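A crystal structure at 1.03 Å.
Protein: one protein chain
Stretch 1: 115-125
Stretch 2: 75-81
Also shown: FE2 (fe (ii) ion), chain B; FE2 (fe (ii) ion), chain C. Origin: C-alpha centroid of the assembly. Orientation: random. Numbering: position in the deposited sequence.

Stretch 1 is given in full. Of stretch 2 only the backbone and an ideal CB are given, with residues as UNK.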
# COMPACT_ATOMS: atom_id res chain seq x y z
N ASN A 115 -10.08 0.66 0.69
CA ASN A 115 -10.89 0.70 -0.51
C ASN A 115 -10.28 -0.11 -1.65
O ASN A 115 -11.00 -0.68 -2.47
CB ASN A 115 -11.10 2.15 -0.96
CG ASN A 115 -12.03 2.91 -0.04
OD1 ASN A 115 -13.25 2.73 -0.07
ND2 ASN A 115 -11.46 3.77 0.80
N HIS A 116 -8.98 0.04 -1.90
CA HIS A 116 -8.40 -0.58 -3.08
C HIS A 116 -8.42 -2.10 -3.03
O HIS A 116 -8.68 -2.75 -4.04
CB HIS A 116 -6.90 -0.16 -3.16
CG HIS A 116 -6.18 -0.66 -4.38
ND1 HIS A 116 -6.24 -0.04 -5.61
CD2 HIS A 116 -5.40 -1.75 -4.52
CE1 HIS A 116 -5.47 -0.73 -6.45
NE2 HIS A 116 -4.93 -1.78 -5.85
N ILE A 117 -8.11 -2.69 -1.88
CA ILE A 117 -7.98 -4.13 -1.86
C ILE A 117 -9.32 -4.82 -2.18
O ILE A 117 -9.40 -5.66 -3.05
CB ILE A 117 -7.30 -4.64 -0.59
CG1 ILE A 117 -5.86 -4.17 -0.55
CG2 ILE A 117 -7.40 -6.17 -0.53
CD1 ILE A 117 -5.20 -4.31 0.81
N PRO A 118 -10.44 -4.43 -1.55
CA PRO A 118 -11.72 -5.12 -1.85
C PRO A 118 -12.26 -4.72 -3.20
O PRO A 118 -12.94 -5.57 -3.82
CB PRO A 118 -12.66 -4.63 -0.75
CG PRO A 118 -11.77 -4.16 0.35
CD PRO A 118 -10.61 -3.59 -0.33
N LYS A 119 -12.09 -3.48 -3.65
CA LYS A 119 -12.79 -3.00 -4.84
C LYS A 119 -11.98 -3.13 -6.10
O LYS A 119 -12.56 -2.97 -7.23
CB LYS A 119 -13.31 -1.55 -4.68
CG LYS A 119 -14.21 -1.40 -3.53
CD LYS A 119 -14.94 -0.24 -3.25
CE LYS A 119 -15.72 -0.53 -1.94
NZ LYS A 119 -15.06 0.04 -0.70
N VAL A 120 -10.66 -3.29 -5.95
CA VAL A 120 -9.78 -3.32 -7.11
C VAL A 120 -8.99 -4.62 -7.11
O VAL A 120 -9.05 -5.39 -8.07
CB VAL A 120 -8.84 -2.06 -7.17
CG1 VAL A 120 -8.08 -2.06 -8.49
CG2 VAL A 120 -9.65 -0.79 -7.00
N ASP A 121 -8.26 -4.94 -6.04
CA ASP A 121 -7.48 -6.17 -6.03
C ASP A 121 -8.33 -7.41 -6.07
O ASP A 121 -7.98 -8.39 -6.75
CB ASP A 121 -6.52 -6.24 -4.82
CG ASP A 121 -5.36 -5.29 -4.89
OD1 ASP A 121 -5.08 -4.74 -5.98
OD2 ASP A 121 -4.72 -5.13 -3.81
N LYS A 122 -9.43 -7.49 -5.33
CA LYS A 122 -10.19 -8.71 -5.34
C LYS A 122 -10.59 -9.08 -6.75
O LYS A 122 -10.84 -10.30 -7.05
CB LYS A 122 -11.43 -8.64 -4.44
CG LYS A 122 -11.10 -8.83 -2.97
CD LYS A 122 -12.44 -8.84 -2.15
CE LYS A 122 -12.15 -8.90 -0.67
NZ LYS A 122 -13.43 -9.30 0.02
N LEU A 123 -10.80 -8.12 -7.62
CA LEU A 123 -11.28 -8.41 -8.98
C LEU A 123 -10.28 -9.23 -9.77
O LEU A 123 -10.71 -9.91 -10.76
CB LEU A 123 -11.56 -7.13 -9.74
CG LEU A 123 -12.66 -6.29 -9.10
CD1 LEU A 123 -12.94 -5.03 -9.92
CD2 LEU A 123 -13.94 -7.01 -8.86
N TYR A 124 -8.98 -9.24 -9.44
CA TYR A 124 -8.06 -10.08 -10.18
C TYR A 124 -8.00 -11.52 -9.71
O TYR A 124 -7.27 -12.30 -10.27
CB TYR A 124 -6.61 -9.48 -10.28
CG TYR A 124 -5.89 -9.24 -8.98
CD1 TYR A 124 -5.77 -10.20 -7.99
CD2 TYR A 124 -5.23 -8.01 -8.76
CE1 TYR A 124 -5.07 -9.96 -6.81
CE2 TYR A 124 -4.58 -7.75 -7.59
CZ TYR A 124 -4.50 -8.69 -6.61
OH TYR A 124 -3.89 -8.48 -5.39
N GLY A 125 -8.76 -11.85 -8.68
CA GLY A 125 -8.61 -13.18 -8.09
C GLY A 125 -8.86 -14.29 -9.10
O GLY A 125 -8.05 -15.18 -9.20
N UNK A 75 -6.26 -0.03 -16.04
CA UNK A 75 -6.99 0.84 -15.05
C UNK A 75 -6.43 0.57 -13.65
O UNK A 75 -6.25 1.51 -12.85
CB UNK A 75 -8.50 0.57 -15.07
N UNK A 76 -6.14 -0.67 -13.34
CA UNK A 76 -5.61 -1.00 -12.02
C UNK A 76 -4.26 -0.37 -11.84
O UNK A 76 -3.98 0.29 -10.79
CB UNK A 76 -5.52 -2.51 -11.82
N UNK A 77 -3.37 -0.48 -12.82
CA UNK A 77 -2.07 0.19 -12.74
C UNK A 77 -2.22 1.66 -12.57
O UNK A 77 -1.42 2.30 -11.85
CB UNK A 77 -1.23 -0.09 -13.99
N UNK A 78 -3.20 2.28 -13.24
CA UNK A 78 -3.41 3.74 -13.05
C UNK A 78 -3.71 4.09 -11.64
O UNK A 78 -3.25 5.14 -11.13
CB UNK A 78 -4.55 4.25 -13.93
N UNK A 79 -4.50 3.28 -10.93
CA UNK A 79 -4.75 3.52 -9.51
C UNK A 79 -3.48 3.46 -8.70
O UNK A 79 -3.20 4.31 -7.85
CB UNK A 79 -5.76 2.50 -8.96
N UNK A 80 -2.68 2.44 -8.94
CA UNK A 80 -1.35 2.32 -8.27
C UNK A 80 -0.52 3.54 -8.53
O UNK A 80 0.08 4.12 -7.58
CB UNK A 80 -0.59 1.08 -8.75
N UNK A 81 -0.43 3.97 -9.80
CA UNK A 81 0.50 5.05 -10.16
C UNK A 81 0.06 6.35 -9.51
O UNK A 81 0.99 7.13 -9.09
CB UNK A 81 0.58 5.22 -11.68
FE FE2 B . -3.57 -3.32 -6.52
FE FE2 C . -2.65 -4.84 -3.56

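Stretch 2 is helical throughout, with phi/psi values between -56/-49 and -67/-32 and no break in its backbone. It runs nearly antiparallel to helix 115-121, at 166°, and the axes come no closer than 11.2 Å. That gap is wide enough for long side chains and for the iron of chain B, which lies about midway between the two helices but to one side of the line joining their axes. On the stretch 1 side this ion is held by His116 NE2 at 2.2 Å and Asp121 OD1 at 2.1 Å, so further ligands have to come from other quarters.

At position 75 the CA-to-CB bond points sideways, and nothing of stretch 1 lies within 5.5 Å of the ideal CB. Many residues would suit, small or polar ones among them. The residue is Ala75, whose carbonyl O accepts the backbone hydrogen bond from the N of position 79.

Position 76 is more demanding. Its CB also leaves sideways, but the ideal CB lies 4.2 Å from Val120 CG1, and beyond it are the Tyr124 ring and the iron. A side chain of some length is needed, flat enough to slide past the valine methyl and able to bind the metal; histidine would suit, and an extended glutamate could just reach, whereas aspartate would be too short. The residue is His76. With chi1 at -170° (t), its NE2 reaches the chain B iron at 2.2 Å. Val120 CG1 sits over one face of the ring, 3.5 Å from the centroid, in a CH-pi contact, while the Tyr124 ring lies rim to rim with it, the planes 14° apart. The other ring nitrogen, ND1, donates to water 1 at 2.9 Å, and that water donates to Val120 O at 2.8 Å, tying the ligand to the other backbone. The 2.9 Å between His76 NE2 and Asp121 OD1 reflects a shared metal rather than a hydrogen bond.

Position 77 points away from stretch 1, so a long polar residue is as acceptable as any. Lys77 turns to its own helix, its NZ forming a salt bridge with OD2 of the residue at 81 at 2.7 Å.

Position 78 is out of reach of stretch 1 and sets no requirement from that side; it is Ala78.

Position 79 points toward stretch 1, its ideal CB 4.1 Å from His116 CE1 and 5.1 Å from Val120 CG1. Aliphatic or flexible polar side chains would fit. Glu79 packs its CB against the edge of the His116 ring, 4.1 Å from CE1, and then leads its carboxylate away.

At position 80 the CB leaves sideways, with no atom of stretch 1 nearby, yet the iron is within range of a long ligand. Histidine or glutamate would be candidates. His80, with chi1 at -69° (m), places NE2 2.2 Å from the chain B iron; His80 NE2 and His116 NE2, both bound to this ion, lie 3.2 Å apart.

Position 81 is out of reach and permissive; Asp81 completes the salt bridge with Lys77.

Stretch 2, residues 75-81: AHKAEHD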
# COMPACT_ATOMS: atom_id res chain seq x y z
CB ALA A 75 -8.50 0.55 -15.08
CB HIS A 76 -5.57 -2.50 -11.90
CG HIS A 76 -5.27 -3.01 -10.55
ND1 HIS A 76 -5.87 -4.15 -10.10
CD2 HIS A 76 -4.41 -2.61 -9.56
CE1 HIS A 76 -5.39 -4.37 -8.85
NE2 HIS A 76 -4.49 -3.49 -8.50
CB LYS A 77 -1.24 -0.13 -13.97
CG LYS A 77 0.13 0.51 -13.94
CD LYS A 77 1.02 0.05 -15.04
CE LYS A 77 2.45 0.55 -14.93
NZ LYS A 77 2.51 1.99 -15.02
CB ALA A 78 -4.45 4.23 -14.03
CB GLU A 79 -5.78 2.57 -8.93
CG GLU A 79 -7.13 2.53 -9.65
CD GLU A 79 -7.89 3.82 -9.79
OE1 GLU A 79 -7.61 4.78 -9.04
OE2 GLU A 79 -8.82 3.91 -10.72
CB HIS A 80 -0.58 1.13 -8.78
CG HIS A 80 -1.15 -0.20 -8.41
ND1 HIS A 80 -0.62 -1.35 -8.92
CD2 HIS A 80 -2.11 -0.61 -7.54
CE1 HIS A 80 -1.26 -2.39 -8.38
NE2 HIS A 80 -2.17 -1.96 -7.50
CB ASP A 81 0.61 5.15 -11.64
CG ASP A 81 1.41 3.98 -12.29
OD1 ASP A 81 2.15 3.27 -11.63
OD2 ASP A 81 1.32 3.82 -13.50
O HOH W 1 -8.57 -4.96 -10.75
O HOH W 2 -2.52 -3.11 -4.52
O HOH W 3 -2.69 -2.94 -1.91
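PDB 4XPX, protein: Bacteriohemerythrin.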